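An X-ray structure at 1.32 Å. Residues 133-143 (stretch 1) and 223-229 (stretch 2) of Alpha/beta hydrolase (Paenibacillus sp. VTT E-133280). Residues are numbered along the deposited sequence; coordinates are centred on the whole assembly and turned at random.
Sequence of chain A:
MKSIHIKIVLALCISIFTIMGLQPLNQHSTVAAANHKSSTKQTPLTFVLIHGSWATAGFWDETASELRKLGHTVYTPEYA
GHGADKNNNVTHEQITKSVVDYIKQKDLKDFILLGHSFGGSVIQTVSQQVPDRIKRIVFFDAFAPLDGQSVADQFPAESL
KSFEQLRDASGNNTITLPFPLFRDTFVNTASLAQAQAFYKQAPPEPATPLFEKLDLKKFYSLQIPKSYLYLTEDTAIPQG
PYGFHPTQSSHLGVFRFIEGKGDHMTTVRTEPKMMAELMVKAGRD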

# COMPACT_ATOMS: atom_id res chain seq x y z
N ARG A 133 -26.55 7.28 -20.50
CA ARG A 133 -25.95 8.64 -20.50
C ARG A 133 -24.47 8.61 -20.05
O ARG A 133 -23.82 9.64 -20.16
CB ARG A 133 -26.73 9.61 -19.63
CG ARG A 133 -28.11 9.92 -20.15
CD ARG A 133 -28.77 10.93 -19.25
NE ARG A 133 -30.12 11.19 -19.73
CZ ARG A 133 -30.46 12.19 -20.51
NH1 ARG A 133 -29.59 13.08 -20.91
NH2 ARG A 133 -31.73 12.25 -20.91
N ILE A 134 -23.99 7.50 -19.53
CA ILE A 134 -22.72 7.47 -18.77
C ILE A 134 -21.62 6.79 -19.58
O ILE A 134 -21.82 5.63 -20.02
CB ILE A 134 -22.97 6.79 -17.42
CG1 ILE A 134 -24.00 7.55 -16.57
CG2 ILE A 134 -21.64 6.64 -16.68
CD1 ILE A 134 -24.51 6.73 -15.42
N LYS A 135 -20.52 7.49 -19.76
CA LYS A 135 -19.32 6.95 -20.43
C LYS A 135 -18.53 6.00 -19.51
O LYS A 135 -18.02 4.98 -19.96
CB LYS A 135 -18.46 8.12 -20.93
CG LYS A 135 -17.14 7.76 -21.61
CD LYS A 135 -16.19 8.94 -21.68
CE LYS A 135 -15.98 9.57 -23.02
NZ LYS A 135 -15.71 8.54 -24.07
N ARG A 136 -18.36 6.40 -18.24
CA ARG A 136 -17.49 5.69 -17.27
C ARG A 136 -17.91 6.16 -15.89
O ARG A 136 -18.30 7.34 -15.73
CB ARG A 136 -16.02 5.97 -17.58
CG ARG A 136 -15.02 5.32 -16.63
CD ARG A 136 -13.58 5.40 -17.10
NE ARG A 136 -13.28 4.50 -18.18
CZ ARG A 136 -12.80 3.24 -18.03
NH1 ARG A 136 -12.48 2.63 -16.86
NH2 ARG A 136 -12.61 2.54 -19.14
N ILE A 137 -17.83 5.27 -14.93
CA ILE A 137 -18.17 5.56 -13.51
C ILE A 137 -16.89 5.50 -12.71
O ILE A 137 -16.15 4.48 -12.79
CB ILE A 137 -19.22 4.59 -13.00
CG1 ILE A 137 -20.48 4.56 -13.87
CG2 ILE A 137 -19.52 4.92 -11.56
CD1 ILE A 137 -21.39 3.37 -13.53
N VAL A 138 -16.56 6.56 -11.99
CA VAL A 138 -15.31 6.67 -11.23
C VAL A 138 -15.65 6.76 -9.76
O VAL A 138 -16.35 7.71 -9.35
CB VAL A 138 -14.44 7.85 -11.69
CG1 VAL A 138 -13.18 7.95 -10.84
CG2 VAL A 138 -14.11 7.71 -13.17
N PHE A 139 -15.17 5.83 -8.99
CA PHE A 139 -15.26 5.84 -7.53
C PHE A 139 -13.99 6.44 -6.97
O PHE A 139 -12.92 5.84 -7.14
CB PHE A 139 -15.45 4.43 -6.99
CG PHE A 139 -16.78 3.83 -7.34
CD1 PHE A 139 -17.79 3.75 -6.39
CD2 PHE A 139 -17.06 3.35 -8.59
CE1 PHE A 139 -19.03 3.23 -6.71
CE2 PHE A 139 -18.29 2.83 -8.94
CZ PHE A 139 -19.29 2.82 -7.99
N PHE A 140 -14.03 7.58 -6.35
CA PHE A 140 -12.89 8.32 -5.78
C PHE A 140 -12.95 8.24 -4.27
O PHE A 140 -13.79 8.91 -3.68
CB PHE A 140 -12.84 9.74 -6.33
CG PHE A 140 -11.94 10.70 -5.60
CD1 PHE A 140 -12.25 12.06 -5.52
CD2 PHE A 140 -10.77 10.27 -5.00
CE1 PHE A 140 -11.45 12.91 -4.77
CE2 PHE A 140 -9.99 11.11 -4.23
CZ PHE A 140 -10.34 12.45 -4.13
N ASP A 141 -12.19 7.32 -3.65
CA ASP A 141 -12.20 7.16 -2.19
C ASP A 141 -13.68 7.09 -1.77
O ASP A 141 -14.12 7.83 -0.87
CB ASP A 141 -11.42 8.24 -1.47
CG ASP A 141 -9.94 8.13 -1.69
OD1 ASP A 141 -9.50 7.19 -2.27
OD2 ASP A 141 -9.20 8.99 -1.15
N ALA A 142 -14.38 6.19 -2.43
CA ALA A 142 -15.83 6.09 -2.36
C ALA A 142 -16.27 4.70 -1.91
O ALA A 142 -15.59 3.68 -2.13
CB ALA A 142 -16.50 6.48 -3.66
N PHE A 143 -17.43 4.66 -1.30
CA PHE A 143 -18.08 3.39 -0.94
C PHE A 143 -18.72 2.80 -2.17
O PHE A 143 -19.25 3.52 -3.05
CB PHE A 143 -19.11 3.63 0.16
CG PHE A 143 -18.50 4.21 1.40
CD1 PHE A 143 -17.72 3.40 2.20
CD2 PHE A 143 -18.62 5.56 1.72
CE1 PHE A 143 -17.09 3.94 3.32
CE2 PHE A 143 -17.95 6.09 2.81
CZ PHE A 143 -17.24 5.27 3.63
N GLN A 223 -22.85 -2.80 -17.91
CA GLN A 223 -21.59 -3.08 -18.65
C GLN A 223 -20.70 -1.83 -18.73
O GLN A 223 -19.64 -1.83 -19.41
CB GLN A 223 -21.99 -3.69 -20.00
CG GLN A 223 -22.61 -5.06 -19.84
CD GLN A 223 -21.62 -5.97 -19.16
OE1 GLN A 223 -21.75 -6.33 -18.00
NE2 GLN A 223 -20.56 -6.31 -19.88
N ILE A 224 -21.01 -0.81 -17.97
CA ILE A 224 -20.32 0.50 -18.09
C ILE A 224 -18.94 0.36 -17.43
O ILE A 224 -18.85 -0.24 -16.37
CB ILE A 224 -21.18 1.58 -17.41
CG1 ILE A 224 -22.54 1.70 -18.07
CG2 ILE A 224 -20.44 2.91 -17.41
CD1 ILE A 224 -23.49 2.59 -17.29
N PRO A 225 -17.89 0.87 -18.07
CA PRO A 225 -16.57 0.77 -17.49
C PRO A 225 -16.46 1.55 -16.16
O PRO A 225 -17.15 2.56 -15.96
CB PRO A 225 -15.64 1.43 -18.51
CG PRO A 225 -16.42 1.63 -19.76
CD PRO A 225 -17.87 1.49 -19.39
N LYS A 226 -15.70 0.99 -15.24
CA LYS A 226 -15.48 1.58 -13.91
C LYS A 226 -14.01 1.82 -13.66
O LYS A 226 -13.15 1.05 -14.12
CB LYS A 226 -16.01 0.63 -12.84
CG LYS A 226 -17.53 0.40 -12.91
CD LYS A 226 -18.00 -0.86 -12.21
CE LYS A 226 -17.99 -2.02 -13.18
NZ LYS A 226 -19.26 -1.99 -13.96
N SER A 227 -13.74 2.83 -12.85
CA SER A 227 -12.42 3.12 -12.28
C SER A 227 -12.53 3.35 -10.80
O SER A 227 -13.62 3.76 -10.30
CB SER A 227 -11.79 4.33 -12.91
OG SER A 227 -11.70 4.18 -14.31
N TYR A 228 -11.44 3.13 -10.10
CA TYR A 228 -11.33 3.46 -8.68
C TYR A 228 -10.08 4.28 -8.52
O TYR A 228 -8.96 3.80 -8.84
CB TYR A 228 -11.30 2.22 -7.78
CG TYR A 228 -11.68 2.51 -6.34
CD1 TYR A 228 -10.80 3.12 -5.46
CD2 TYR A 228 -12.96 2.22 -5.87
CE1 TYR A 228 -11.17 3.48 -4.19
CE2 TYR A 228 -13.34 2.57 -4.57
CZ TYR A 228 -12.46 3.24 -3.77
OH TYR A 228 -12.85 3.60 -2.49
N LEU A 229 -10.24 5.51 -8.04
CA LEU A 229 -9.17 6.46 -7.73
C LEU A 229 -8.97 6.47 -6.22
O LEU A 229 -9.90 6.80 -5.50
CB LEU A 229 -9.54 7.84 -8.32
CG LEU A 229 -8.57 8.96 -7.94
CD1 LEU A 229 -7.11 8.68 -8.31
CD2 LEU A 229 -9.04 10.30 -8.54

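The strongest polar links between these stretches are the backbone hydrogen bonds of a parallel β-pairing. Ile-137 N donates to Pro-225 O (3.0 Å), and Ser-227 N returns the bond to Ile-137 O (2.9 Å). Two residues on, Phe-139 N donates to Ser-227 O (2.9 Å) and Leu-229 N to Phe-139 O (2.8 Å). Asp-141 N closes the ladder on Leu-229 O at 3.0 Å, with a more bent angle of 141° where the chain turns a corner. The alternation is typical of parallel strands: Ile-137 and Phe-139 use both N and O toward the partner, which answers from Pro-225, Ser-227 and Leu-229. Proline suits the start of this ladder because only its carbonyl is needed; it has no amide hydrogen to give. Weaker CA-H...O contacts fill the gaps, such as Lys-226 CA to Ile-137 O (3.2 Å) and Tyr-228 CA to Phe-139 O (3.3 Å).

Side chains add two polar ties. The phenol of Tyr-228 donates from OH to Ala-142 O (2.8 Å), so its long, rigid ring carries a hydrogen bond past the end of the ladder and holds the chain beyond the corner. Near the other end, Arg-136 NH1 donates to Ser-227 OG at 3.1 Å. The serine hydroxyl lies at the edge of the guanidinium, where it can accept a hydrogen bond, while one face of the group lies over Pro-225, with Arg-136 NH2 3.3 Å from Pro-225 CB. A flat cation can thus bond in its plane and pack its face against an apolar carbon, Pro-225 CB.

The register pairs Ile-137 with Lys-226, Val-138 with Ser-227, Phe-139 with Tyr-228 and Phe-140 with Leu-229, and successive pairs alternate between the sheet's faces. On the face of Phe-139 and Tyr-228, the aromatic side chains meet closely, Phe-139 CB lying 3.5 Å from Tyr-228 CD2. Farther back, Ile-224 points toward stretch 1 and its CG2 touches both Ile-137 CG1 (3.9 Å) and Ile-134 CG2 (4.0 Å); branched aliphatic chains suit this patch because their methyl groups fill space without leaving polar atoms unsatisfied. The Lys-226 ammonium is met within its own stretch, Lys-226 NZ donating to Ile-224 O (3.0 Å).

On the face of Val-138 and Phe-140, which Ser-227 shares, Leu-229 packs against both, with Phe-140 CD2 3.9 Å from Leu-229 CG and Val-138 CG1 4.4 Å from Leu-229 CB. Together the two stretches bury 774 Å², counting both sides.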